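Local coordinates for protein LP04448p (Drosophila melanogaster, PDB 4QMH) that probably binds tubulin through its fourth TOG domain, as part of a TOG array with which XMAP215-family proteins drive microtubule polymerization, at residues L99-L104 with S137-D142. Numbering follows the deposited sequence.
Sequences LFPGFL and SEMIAD
Pro101 and Met139 are the pair whose CA atoms come nearest, 6.2 Å apart, where helix 96-106 meets the first turn of helix 139-145. One turn further along helix 96-106, Leu104 is paired with Ile140, the residue after Met139, at a CA separation of 7.6 Å. No hydrogen bond links the segments, and the 232 Å² they bury is held by apolar packing. Met139 packs against both Phe100 and Pro101. Its chain bends at the last torsion (chi3 -68°), which brings CE to 3.6 Å from Phe100 CD2. The sulfur is a Met-aromatic partner at the ring's edge: SD lies 5.2 Å from the Phe100 ring centroid and 83° off the ring normal. SD also meets Pro101 CG at 3.8 Å. Farther round the same rim, Ile140 CG1 approaches Phe100 CE2 at 3.9 Å, while Leu104 CG of the same helix lies over one face of the ring. Leu104 CD1 reaches across to Met139 O at 3.5 Å. An alanine at Phe100 would probably open a gap beside Met139 CE and Ile140 CG1, leaving the methionine tip freer to turn. Phe134 stacks on the Phe100 ring, and Ile140 continues onto Leu155, Trp158 and Leu159 of helix 149-162. Apolar packing of this kind between neighbouring helices builds the HEAT-repeat solenoid of TOG domains; here it joins helix 96-106 to the start of helix 139-145.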
loop_
_atom_site.group_PDB
_atom_site.type_symbol
_atom_site.label_atom_id
_atom_site.label_comp_id
_atom_site.label_asym_id
_atom_site.label_seq_id
_atom_site.Cartn_x
_atom_site.Cartn_y
_atom_site.Cartn_z
ATOM N N LEU A 99 -5.149 1.080 6.833
ATOM C CA LEU A 99 -3.747 1.480 6.925
ATOM C C LEU A 99 -3.035 1.590 5.587
ATOM O O LEU A 99 -2.141 2.412 5.434
ATOM C CB LEU A 99 -2.967 0.513 7.811
ATOM C CG LEU A 99 -3.550 0.386 9.216
ATOM C CD1 LEU A 99 -2.782 -0.675 9.997
ATOM C CD2 LEU A 99 -3.520 1.731 9.930
ATOM N N PHE A 100 -3.415 0.750 4.632
ATOM C CA PHE A 100 -2.740 0.731 3.334
ATOM C C PHE A 100 -2.782 2.085 2.595
ATOM O O PHE A 100 -1.772 2.505 2.042
ATOM C CB PHE A 100 -3.311 -0.415 2.479
ATOM C CG PHE A 100 -2.616 -0.633 1.158
ATOM C CD1 PHE A 100 -1.234 -0.732 1.075
ATOM C CD2 PHE A 100 -3.365 -0.822 -0.000
ATOM C CE1 PHE A 100 -0.606 -0.978 -0.140
ATOM C CE2 PHE A 100 -2.740 -1.056 -1.220
ATOM C CZ PHE A 100 -1.358 -1.138 -1.285
ATOM N N PRO A 101 -3.940 2.772 2.578
ATOM C CA PRO A 101 -3.921 4.092 1.929
ATOM C C PRO A 101 -2.863 5.021 2.523
ATOM O O PRO A 101 -2.227 5.787 1.780
ATOM C CB PRO A 101 -5.322 4.630 2.200
ATOM C CG PRO A 101 -6.181 3.367 2.229
ATOM C CD PRO A 101 -5.306 2.361 2.956
ATOM N N GLY A 102 -2.661 4.935 3.838
ATOM C CA GLY A 102 -1.661 5.759 4.501
ATOM C C GLY A 102 -0.241 5.348 4.141
ATOM O O GLY A 102 0.629 6.190 3.958
ATOM N N PHE A 103 0.002 4.042 4.051
ATOM C CA PHE A 103 1.289 3.544 3.584
ATOM C C PHE A 103 1.571 4.049 2.175
ATOM O O PHE A 103 2.679 4.485 1.860
ATOM C CB PHE A 103 1.314 2.011 3.535
ATOM C CG PHE A 103 1.095 1.334 4.853
ATOM C CD1 PHE A 103 1.253 2.002 6.057
ATOM C CD2 PHE A 103 0.726 -0.001 4.870
ATOM C CE1 PHE A 103 1.045 1.343 7.259
ATOM C CE2 PHE A 103 0.521 -0.677 6.072
ATOM C CZ PHE A 103 0.676 0.005 7.272
ATOM N N LEU A 104 0.562 3.975 1.313
ATOM C CA LEU A 104 0.753 4.386 -0.067
ATOM C C LEU A 104 1.076 5.866 -0.114
ATOM O O LEU A 104 1.911 6.312 -0.899
ATOM C CB LEU A 104 -0.500 4.100 -0.897
ATOM C CG LEU A 104 -0.806 2.637 -1.227
ATOM C CD1 LEU A 104 -2.157 2.546 -1.925
ATOM C CD2 LEU A 104 0.316 2.021 -2.071
ATOM N N SER A 137 -10.851 -2.017 -3.943
ATOM C CA SER A 137 -11.401 -0.693 -3.686
ATOM C C SER A 137 -10.629 0.454 -4.315
ATOM O O SER A 137 -10.779 1.601 -3.902
ATOM C CB SER A 137 -11.552 -0.479 -2.179
ATOM O OG SER A 137 -12.400 -1.472 -1.633
ATOM N N GLU A 138 -9.822 0.126 -5.322
ATOM C CA GLU A 138 -9.041 1.107 -6.073
ATOM C C GLU A 138 -8.092 1.922 -5.207
ATOM O O GLU A 138 -7.809 3.071 -5.512
ATOM C CB GLU A 138 -9.945 2.027 -6.902
ATOM C CG GLU A 138 -10.720 1.251 -7.983
ATOM C CD GLU A 138 -11.554 2.135 -8.916
ATOM O OE1 GLU A 138 -11.407 3.375 -8.896
ATOM O OE2 GLU A 138 -12.369 1.579 -9.685
ATOM N N MET A 139 -7.586 1.327 -4.138
ATOM C CA MET A 139 -6.607 2.034 -3.305
ATOM C C MET A 139 -5.355 2.394 -4.090
ATOM O O MET A 139 -4.853 3.516 -4.009
ATOM C CB MET A 139 -6.254 1.217 -2.065
ATOM C CG MET A 139 -7.413 1.126 -1.088
ATOM S SD MET A 139 -7.071 0.125 0.378
ATOM C CE MET A 139 -6.934 -1.510 -0.323
ATOM N N ILE A 140 -4.859 1.437 -4.860
ATOM C CA ILE A 140 -3.667 1.677 -5.671
ATOM C C ILE A 140 -3.944 2.703 -6.788
ATOM O O ILE A 140 -3.191 3.668 -6.965
ATOM C CB ILE A 140 -3.101 0.340 -6.192
ATOM C CG1 ILE A 140 -2.465 -0.437 -5.029
ATOM C CG2 ILE A 140 -2.087 0.558 -7.304
ATOM C CD1 ILE A 140 -2.208 -1.909 -5.346
ATOM N N ALA A 141 -5.034 2.514 -7.525
ATOM C CA ALA A 141 -5.391 3.462 -8.581
ATOM C C ALA A 141 -5.592 4.882 -8.047
ATOM O O ALA A 141 -5.198 5.851 -8.688
ATOM C CB ALA A 141 -6.630 2.994 -9.317
ATOM N N ASP A 142 -6.202 5.005 -6.875
ATOM C CA ASP A 142 -6.434 6.326 -6.304
ATOM C C ASP A 142 -5.109 6.995 -5.944
ATOM O O ASP A 142 -4.968 8.219 -6.073
ATOM C CB ASP A 142 -7.342 6.243 -5.075
ATOM C CG ASP A 142 -8.813 6.147 -5.436
ATOM O OD1 ASP A 142 -9.174 6.465 -6.587
ATOM O OD2 ASP A 142 -9.612 5.772 -4.550
#